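Local coordinates for pyruvate kinase (Cryptosporidium parvum, PDB 4DRS), which probably catalyses the last step of glycolysis, transferring the phosphoryl group of phosphoenolpyruvate to ADP to give pyruvate and ATP, at residues A242-C247 and I265-K270; S282-S287 and S315-A320; I106-K111 and D223-Y228. All coordinates share one frame; numbering follows the deposited sequence.

Contact 1: A242-C247 and I265-K270; sequences ADVQLC and IKIISK
Two first torsions set up the meeting of Val244 with Ser269. With chi1 at -177°, Val244 turns CG1 anti to its backbone N and keeps CG2 next to that N, while Ser269 swings OG anti to its own carbonyl carbon, and the CG2 methyl comes to lie 3.4 Å from Ser269 OG. The methyl group offers the hydroxyl nothing to bond to. Ser269 OG is instead hydrogen-bonded to Ser287 OG, in the loop just after helix 280-286, and Val244 packs against Ser287 as well. The rest of the side-chain contact is apolar. Ile267 places CG1 beside its backbone N (chi1 -60°) and continues in an extended line to CD1, which reaches 3.9 Å from Cys247 SG and 4.1 Å from Cys247 CB. Its other branch, CG2, faces Val244 CG1 at 4.2 Å.

This is the helix-to-strand half of a beta-alpha-beta unit of the TIM barrel. Helix 241-252 leaves strand 232-235, runs back over the outside of the barrel and delivers the chain to strand 266-271, the neighbour of the strand it left. The short axes of 242-247 and 266-270 are accordingly nearly antiparallel, at 153°, and 10.0 Å apart at their closest. Ile267 and Ser269, two residues apart on the strand, both direct their side chains to the helix, where Cys247 and Val244, one turn apart, receive them. Arg248 and Ile251, on the same helix, also touch Ile267, and Cys247 also packs on Leu235 of the preceding strand.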
loop_
_atom_site.group_PDB
_atom_site.type_symbol
_atom_site.label_atom_id
_atom_site.label_comp_id
_atom_site.label_asym_id
_atom_site.label_seq_id
_atom_site.Cartn_x
_atom_site.Cartn_y
_atom_site.Cartn_z
ATOM N N ALA A 242 -11.014 -11.329 -37.146
ATOM C CA ALA A 242 -11.428 -12.129 -38.294
ATOM C C ALA A 242 -10.230 -12.725 -39.036
ATOM O O ALA A 242 -10.336 -13.817 -39.603
ATOM C CB ALA A 242 -12.292 -11.310 -39.240
ATOM N N ASP A 243 -9.105 -12.006 -39.028
ATOM C CA ASP A 243 -7.855 -12.509 -39.605
ATOM C C ASP A 243 -7.376 -13.744 -38.848
ATOM O O ASP A 243 -6.962 -14.735 -39.455
ATOM C CB ASP A 243 -6.759 -11.438 -39.588
ATOM C CG ASP A 243 -7.098 -10.221 -40.438
ATOM O OD1 ASP A 243 -7.782 -10.367 -41.474
ATOM O OD2 ASP A 243 -6.654 -9.112 -40.078
ATOM N N VAL A 244 -7.441 -13.672 -37.518
ATOM C CA VAL A 244 -7.065 -14.785 -36.647
ATOM C C VAL A 244 -7.999 -15.978 -36.874
ATOM O O VAL A 244 -7.543 -17.119 -36.994
ATOM C CB VAL A 244 -7.055 -14.368 -35.150
ATOM C CG1 VAL A 244 -6.580 -15.512 -34.263
ATOM C CG2 VAL A 244 -6.167 -13.149 -34.931
ATOM N N GLN A 245 -9.301 -15.701 -36.946
ATOM C CA GLN A 245 -10.323 -16.736 -37.141
ATOM C C GLN A 245 -10.234 -17.456 -38.486
ATOM O O GLN A 245 -10.543 -18.644 -38.568
ATOM C CB GLN A 245 -11.732 -16.174 -36.915
ATOM C CG GLN A 245 -12.165 -16.210 -35.455
ATOM C CD GLN A 245 -13.481 -15.488 -35.202
ATOM O OE1 GLN A 245 -13.649 -14.320 -35.571
ATOM N NE2 GLN A 245 -14.420 -16.177 -34.553
ATOM N N LEU A 246 -9.806 -16.745 -39.528
ATOM C CA LEU A 246 -9.523 -17.379 -40.812
ATOM C C LEU A 246 -8.408 -18.418 -40.657
ATOM O O LEU A 246 -8.514 -19.535 -41.172
ATOM C CB LEU A 246 -9.169 -16.342 -41.886
ATOM C CG LEU A 246 -8.746 -16.848 -43.279
ATOM C CD1 LEU A 246 -9.777 -17.784 -43.908
ATOM C CD2 LEU A 246 -8.446 -15.685 -44.218
ATOM N N CYS A 247 -7.354 -18.056 -39.931
ATOM C CA CYS A 247 -6.245 -18.970 -39.687
ATOM C C CYS A 247 -6.667 -20.182 -38.845
ATOM O O CYS A 247 -6.219 -21.302 -39.099
ATOM C CB CYS A 247 -5.074 -18.232 -39.034
ATOM S SG CYS A 247 -3.549 -19.193 -38.993
ATOM N N ILE A 265 -0.731 -26.178 -33.079
ATOM C CA ILE A 265 0.157 -25.092 -33.494
ATOM C C ILE A 265 -0.402 -23.736 -33.051
ATOM O O ILE A 265 -1.600 -23.484 -33.160
ATOM C CB ILE A 265 0.426 -25.124 -35.028
ATOM C CG1 ILE A 265 1.594 -24.199 -35.394
ATOM C CG2 ILE A 265 -0.840 -24.790 -35.826
ATOM C CD1 ILE A 265 2.139 -24.392 -36.793
ATOM N N LYS A 266 0.478 -22.869 -32.557
ATOM C CA LYS A 266 0.057 -21.612 -31.942
ATOM C C LYS A 266 0.111 -20.416 -32.881
ATOM O O LYS A 266 1.077 -20.228 -33.618
ATOM C CB LYS A 266 0.846 -21.356 -30.653
ATOM C CG LYS A 266 0.336 -22.193 -29.495
ATOM C CD LYS A 266 1.427 -22.519 -28.493
ATOM C CE LYS A 266 1.073 -23.793 -27.734
ATOM N NZ LYS A 266 1.003 -24.988 -28.632
ATOM N N ILE A 267 -0.957 -19.627 -32.854
ATOM C CA ILE A 267 -1.081 -18.442 -33.688
ATOM C C ILE A 267 -0.577 -17.227 -32.927
ATOM O O ILE A 267 -1.105 -16.874 -31.868
ATOM C CB ILE A 267 -2.542 -18.206 -34.133
ATOM C CG1 ILE A 267 -3.046 -19.403 -34.945
ATOM C CG2 ILE A 267 -2.661 -16.909 -34.930
ATOM C CD1 ILE A 267 -4.544 -19.396 -35.188
ATOM N N ILE A 268 0.453 -16.601 -33.476
ATOM C CA ILE A 268 1.024 -15.399 -32.899
ATOM C C ILE A 268 0.769 -14.255 -33.870
ATOM O O ILE A 268 1.315 -14.232 -34.970
ATOM C CB ILE A 268 2.529 -15.589 -32.603
ATOM C CG1 ILE A 268 2.710 -16.755 -31.623
ATOM C CG2 ILE A 268 3.147 -14.306 -32.053
ATOM C CD1 ILE A 268 4.138 -17.209 -31.463
ATOM N N SER A 269 -0.101 -13.331 -33.478
ATOM C CA SER A 269 -0.476 -12.235 -34.360
ATOM C C SER A 269 0.505 -11.079 -34.237
ATOM O O SER A 269 0.847 -10.657 -33.130
ATOM C CB SER A 269 -1.896 -11.771 -34.071
ATOM O OG SER A 269 -2.824 -12.793 -34.385
ATOM N N LYS A 270 0.961 -10.594 -35.387
ATOM C CA LYS A 270 1.899 -9.485 -35.455
ATOM C C LYS A 270 1.150 -8.180 -35.656
ATOM O O LYS A 270 0.454 -7.993 -36.661
ATOM C CB LYS A 270 2.897 -9.694 -36.594
ATOM C CG LYS A 270 3.842 -10.872 -36.381
ATOM C CD LYS A 270 4.541 -11.285 -37.665
ATOM C CE LYS A 270 5.461 -10.193 -38.185
ATOM N NZ LYS A 270 6.035 -10.584 -39.497
#

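Contact 2: S282-S287 and S315-A320; sequences SICSES and SKCNVA
Neither segment puts a flat side chain into the meeting of Cys284 with Cys317, which is one of two rounded sulfurs, SG to SG 4.1 Å. That separation is far too long for a disulfide, and the pair is an ordinary apolar contact. The sulfurs are reached by different routes. Cys284 carries SG anti to its backbone N (chi1 178°), whereas Cys317 keeps its own beside the N. Ala320, one turn on from Cys317, adds its CB methyl 4.4 Å from Cys284 SG, and so Cys284 sets its sulfur against two successive turns of the other helix.

The helices concerned are neighbours on the outside of the TIM barrel: helix 280-286 leads into strand 289-293, and helix 306-320 leads into strand 324-327. Phe280 extends the packing onto Cys317 and Lys316, and Lys316 NZ makes a salt bridge with Asp281. Lys316 also packs on Cys26 of a neighbouring subunit, the cysteine that forms an interchain disulfide with Cys312.

Ser287, the first residue after the shorter helix to leave helical backbone angles, folds back on it. Ile283 O accepts from both Ser287 N, at 2.9 Å, and Ser287 OG, at 2.7 Å; the hydroxyl stands above the carbonyl plane, 42° out of it. Lys322 NZ hydrogen-bonds to the carbonyl oxygens of Cys284 and Ser287.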
loop_
_atom_site.group_PDB
_atom_site.type_symbol
_atom_site.label_atom_id
_atom_site.label_comp_id
_atom_site.label_asym_id
_atom_site.label_seq_id
_atom_site.Cartn_x
_atom_site.Cartn_y
_atom_site.Cartn_z
ATOM N N SER A 282 -9.327 -7.234 -29.540
ATOM C CA SER A 282 -9.946 -8.313 -30.292
ATOM C C SER A 282 -8.894 -9.326 -30.772
ATOM O O SER A 282 -9.051 -10.534 -30.587
ATOM C CB SER A 282 -10.724 -7.716 -31.468
ATOM O OG SER A 282 -11.124 -8.704 -32.399
ATOM N N ILE A 283 -7.815 -8.816 -31.361
ATOM C CA ILE A 283 -6.740 -9.650 -31.883
ATOM C C ILE A 283 -6.066 -10.455 -30.764
ATOM O O ILE A 283 -5.916 -11.678 -30.871
ATOM C CB ILE A 283 -5.706 -8.802 -32.655
ATOM C CG1 ILE A 283 -6.377 -8.121 -33.854
ATOM C CG2 ILE A 283 -4.532 -9.662 -33.105
ATOM C CD1 ILE A 283 -5.627 -6.931 -34.408
ATOM N N CYS A 284 -5.692 -9.762 -29.691
ATOM C CA CYS A 284 -5.072 -10.375 -28.519
ATOM C C CYS A 284 -5.959 -11.456 -27.908
ATOM O O CYS A 284 -5.483 -12.533 -27.555
ATOM C CB CYS A 284 -4.747 -9.307 -27.474
ATOM S SG CYS A 284 -4.017 -9.938 -25.945
ATOM N N SER A 285 -7.247 -11.158 -27.795
ATOM C CA SER A 285 -8.236 -12.090 -27.255
ATOM C C SER A 285 -8.400 -13.357 -28.116
ATOM O O SER A 285 -8.639 -14.442 -27.591
ATOM C CB SER A 285 -9.576 -11.370 -27.101
ATOM O OG SER A 285 -10.595 -12.258 -26.689
ATOM N N GLU A 286 -8.269 -13.210 -29.434
ATOM C CA GLU A 286 -8.404 -14.341 -30.358
ATOM C C GLU A 286 -7.130 -15.184 -30.478
ATOM O O GLU A 286 -7.201 -16.382 -30.741
ATOM C CB GLU A 286 -8.814 -13.856 -31.755
ATOM C CG GLU A 286 -10.078 -13.012 -31.805
ATOM C CD GLU A 286 -11.340 -13.826 -31.996
ATOM O OE1 GLU A 286 -11.657 -14.678 -31.132
ATOM O OE2 GLU A 286 -12.026 -13.600 -33.015
ATOM N N SER A 287 -5.972 -14.554 -30.294
ATOM C CA SER A 287 -4.686 -15.185 -30.601
ATOM C C SER A 287 -4.109 -15.994 -29.438
ATOM O O SER A 287 -4.588 -15.898 -28.316
ATOM C CB SER A 287 -3.683 -14.125 -31.062
ATOM O OG SER A 287 -4.206 -13.357 -32.133
ATOM N N SER A 315 1.766 -4.637 -21.577
ATOM C CA SER A 315 1.003 -4.684 -20.323
ATOM C C SER A 315 -0.306 -5.447 -20.474
ATOM O O SER A 315 -0.650 -6.273 -19.624
ATOM C CB SER A 315 0.708 -3.276 -19.811
ATOM O OG SER A 315 1.878 -2.680 -19.291
ATOM N N LYS A 316 -1.029 -5.163 -21.554
ATOM C CA LYS A 316 -2.286 -5.848 -21.846
ATOM C C LYS A 316 -2.106 -7.358 -22.044
ATOM O O LYS A 316 -2.942 -8.142 -21.589
ATOM C CB LYS A 316 -2.979 -5.221 -23.061
ATOM C CG LYS A 316 -3.554 -3.845 -22.787
ATOM C CD LYS A 316 -4.258 -3.293 -24.011
ATOM C CE LYS A 316 -5.236 -2.197 -23.623
ATOM N NZ LYS A 316 -6.288 -2.035 -24.662
ATOM N N CYS A 317 -1.016 -7.758 -22.702
ATOM C CA CYS A 317 -0.692 -9.179 -22.857
ATOM C C CYS A 317 -0.350 -9.830 -21.522
ATOM O O CYS A 317 -0.721 -10.983 -21.283
ATOM C CB CYS A 317 0.449 -9.383 -23.851
ATOM S SG CYS A 317 0.003 -9.002 -25.559
ATOM N N ASN A 318 0.355 -9.092 -20.662
ATOM C CA ASN A 318 0.673 -9.571 -19.315
ATOM C C ASN A 318 -0.592 -9.848 -18.491
ATOM O O ASN A 318 -0.705 -10.895 -17.847
ATOM C CB ASN A 318 1.574 -8.577 -18.569
ATOM C CG ASN A 318 2.992 -8.502 -19.133
ATOM O OD1 ASN A 318 3.792 -7.690 -18.673
ATOM N ND2 ASN A 318 3.311 -9.337 -20.121
ATOM N N VAL A 319 -1.536 -8.907 -18.530
ATOM C CA VAL A 319 -2.813 -9.026 -17.812
ATOM C C VAL A 319 -3.663 -10.176 -18.364
ATOM O O VAL A 319 -4.306 -10.906 -17.601
ATOM C CB VAL A 319 -3.614 -7.697 -17.849
ATOM C CG1 VAL A 319 -5.038 -7.887 -17.340
ATOM C CG2 VAL A 319 -2.904 -6.612 -17.043
ATOM N N ALA A 320 -3.650 -10.343 -19.684
ATOM C CA ALA A 320 -4.399 -11.427 -20.328
ATOM C C ALA A 320 -3.705 -12.781 -20.195
ATOM O O ALA A 320 -4.308 -13.817 -20.475
ATOM C CB ALA A 320 -4.660 -11.105 -21.792
#

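Contact 3: I106-K111 and D223-Y228; sequences IMLDTK and DFALKY
Leu108 overlaps the wider, pi-type turn at 223-226 of helix 215-226 with one methyl, CD1, which sits 3.9 Å from Phe224 CD2 and 3.9 Å from Ala225 CB. The strand that bears it, 105-109, is the third of the TIM barrel, and the helix leads into the fourth, 232-235; between strand 105-109 and the helix the chain makes a long excursion that includes a separate six-stranded mixed sheet. Leu108 thus lies between strand and helix in a crossover whose linking segment is greatly lengthened. Its CG is anti to the backbone N, chi1 180°, carrying the branch out toward the helix, and CD1 meets the Phe224 side chain at a slant, lying also 4.0 Å from Phe224 CB. Phe77 joins from outside, touching Leu108 and making an edge-to-face pair with the Phe224 ring. On the adjoining residue of the strand, Asp109 OD2 forms a salt bridge with NE of Arg74, a residue that binds ADP. The phenylalanine is held in turn by its own segment: Tyr228 N bonds to Phe224 O at 2.8 Å, and Tyr228 CD2 lies over the centre of the Phe224 ring, 3.7 Å above its plane.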
loop_
_atom_site.group_PDB
_atom_site.type_symbol
_atom_site.label_atom_id
_atom_site.label_comp_id
_atom_site.label_asym_id
_atom_site.label_seq_id
_atom_site.Cartn_x
_atom_site.Cartn_y
_atom_site.Cartn_z
ATOM N N ILE A 106 9.989 -24.096 -33.430
ATOM C CA ILE A 106 10.153 -23.587 -34.793
ATOM C C ILE A 106 8.943 -22.755 -35.214
ATOM O O ILE A 106 7.800 -23.201 -35.091
ATOM C CB ILE A 106 10.451 -24.709 -35.816
ATOM C CG1 ILE A 106 11.613 -25.578 -35.321
ATOM C CG2 ILE A 106 10.800 -24.114 -37.174
ATOM C CD1 ILE A 106 11.863 -26.831 -36.130
ATOM N N MET A 107 9.226 -21.546 -35.704
ATOM C CA MET A 107 8.221 -20.545 -36.050
ATOM C C MET A 107 8.251 -20.221 -37.548
ATOM O O MET A 107 9.305 -19.908 -38.112
ATOM C CB MET A 107 8.463 -19.264 -35.235
ATOM C CG MET A 107 7.682 -18.030 -35.692
ATOM S SD MET A 107 8.092 -16.522 -34.770
ATOM C CE MET A 107 7.208 -16.782 -33.232
ATOM N N LEU A 108 7.082 -20.296 -38.179
ATOM C CA LEU A 108 6.913 -19.825 -39.542
ATOM C C LEU A 108 6.272 -18.434 -39.497
ATOM O O LEU A 108 5.201 -18.245 -38.915
ATOM C CB LEU A 108 6.074 -20.820 -40.352
ATOM C CG LEU A 108 5.767 -20.540 -41.829
ATOM C CD1 LEU A 108 5.546 -21.841 -42.587
ATOM C CD2 LEU A 108 4.557 -19.625 -41.975
ATOM N N ASP A 109 6.961 -17.466 -40.095
ATOM C CA ASP A 109 6.506 -16.079 -40.150
ATOM C C ASP A 109 6.022 -15.840 -41.574
ATOM O O ASP A 109 6.818 -15.898 -42.514
ATOM C CB ASP A 109 7.672 -15.136 -39.803
ATOM C CG ASP A 109 7.241 -13.681 -39.632
ATOM O OD1 ASP A 109 6.500 -13.136 -40.486
ATOM O OD2 ASP A 109 7.677 -13.062 -38.638
ATOM N N THR A 110 4.722 -15.596 -41.735
ATOM C CA THR A 110 4.126 -15.484 -43.072
ATOM C C THR A 110 4.602 -14.245 -43.808
ATOM O O THR A 110 4.895 -13.220 -43.193
ATOM C CB THR A 110 2.577 -15.474 -43.049
ATOM O OG1 THR A 110 2.110 -14.335 -42.313
ATOM C CG2 THR A 110 2.030 -16.758 -42.423
ATOM N N LYS A 111 4.682 -14.363 -45.130
ATOM C CA LYS A 111 4.980 -13.239 -46.009
ATOM C C LYS A 111 3.924 -12.135 -45.849
ATOM O O LYS A 111 4.265 -10.964 -45.715
ATOM C CB LYS A 111 5.050 -13.719 -47.462
ATOM C CG LYS A 111 5.464 -12.652 -48.459
ATOM C CD LYS A 111 5.576 -13.223 -49.863
ATOM C CE LYS A 111 5.995 -12.151 -50.858
ATOM N NZ LYS A 111 6.430 -12.753 -52.151
ATOM N N ASP A 223 0.954 -26.452 -46.216
ATOM C CA ASP A 223 1.957 -27.335 -46.826
ATOM C C ASP A 223 3.360 -27.219 -46.245
ATOM O O ASP A 223 4.284 -27.886 -46.719
ATOM C CB ASP A 223 2.006 -27.142 -48.344
ATOM C CG ASP A 223 0.808 -27.742 -49.045
ATOM O OD1 ASP A 223 0.376 -28.848 -48.649
ATOM O OD2 ASP A 223 0.296 -27.109 -49.996
ATOM N N PHE A 224 3.530 -26.379 -45.231
ATOM C CA PHE A 224 4.807 -26.328 -44.530
ATOM C C PHE A 224 4.637 -26.426 -43.012
ATOM O O PHE A 224 5.092 -27.395 -42.404
ATOM C CB PHE A 224 5.619 -25.096 -44.936
ATOM C CG PHE A 224 7.088 -25.240 -44.683
ATOM C CD1 PHE A 224 7.951 -25.590 -45.719
ATOM C CD2 PHE A 224 7.614 -25.046 -43.408
ATOM C CE1 PHE A 224 9.312 -25.733 -45.488
ATOM C CE2 PHE A 224 8.974 -25.188 -43.174
ATOM C CZ PHE A 224 9.825 -25.528 -44.216
ATOM N N ALA A 225 3.968 -25.437 -42.415
ATOM C CA ALA A 225 3.743 -25.401 -40.963
ATOM C C ALA A 225 2.979 -26.620 -40.442
ATOM O O ALA A 225 3.416 -27.269 -39.496
ATOM C CB ALA A 225 3.037 -24.113 -40.558
ATOM N N LEU A 226 1.849 -26.939 -41.062
ATOM C CA LEU A 226 1.077 -28.095 -40.634
ATOM C C LEU A 226 1.738 -29.384 -41.098
ATOM O O LEU A 226 1.888 -30.329 -40.315
ATOM C CB LEU A 226 -0.368 -28.006 -41.126
ATOM C CG LEU A 226 -1.201 -26.849 -40.557
ATOM C CD1 LEU A 226 -2.624 -26.892 -41.090
ATOM C CD2 LEU A 226 -1.193 -26.876 -39.032
ATOM N N LYS A 227 2.149 -29.403 -42.365
ATOM C CA LYS A 227 2.754 -30.580 -42.977
ATOM C C LYS A 227 3.972 -31.068 -42.192
ATOM O O LYS A 227 4.077 -32.255 -41.882
ATOM C CB LYS A 227 3.128 -30.292 -44.436
ATOM C CG LYS A 227 3.594 -31.517 -45.208
ATOM C CD LYS A 227 4.001 -31.167 -46.631
ATOM C CE LYS A 227 4.655 -32.359 -47.311
ATOM N NZ LYS A 227 4.787 -32.172 -48.784
ATOM N N TYR A 228 4.874 -30.151 -41.857
ATOM C CA TYR A 228 6.096 -30.515 -41.146
ATOM C C TYR A 228 6.014 -30.327 -39.631
ATOM O O TYR A 228 7.037 -30.379 -38.942
ATOM C CB TYR A 228 7.305 -29.776 -41.731
ATOM C CG TYR A 228 7.497 -30.028 -43.207
ATOM C CD1 TYR A 228 7.530 -31.331 -43.711
ATOM C CD2 TYR A 228 7.636 -28.972 -44.102
ATOM C CE1 TYR A 228 7.697 -31.571 -45.065
ATOM C CE2 TYR A 228 7.806 -29.200 -45.459
ATOM C CZ TYR A 228 7.836 -30.500 -45.933
ATOM O OH TYR A 228 8.001 -30.735 -47.274
#

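Overall arrangement
From the N terminus, contact 3 comes first: it closes a loop of 111 residues, containing the six-stranded mixed sheet, by bringing 223-228 back to barrel strand 105-109. Contact 1 follows, closing a short loop of 17 residues within one beta-alpha-beta unit, and contact 2 then spans 27 residues to join two outer helices. The three lie in series, neither nesting nor crossing. Contact 1 is the middle piece. The salt bridge from Lys270 NZ to Asp109 OD1, 2.8 Å, and packing of Ile265 on Leu226 and Ala225 tie it to contact 3, while Ser269 CB against Ile283 CG2 helps join it to contact 2. Contacts 2 and 3 do not touch, their nearest atoms being about 11 Å apart.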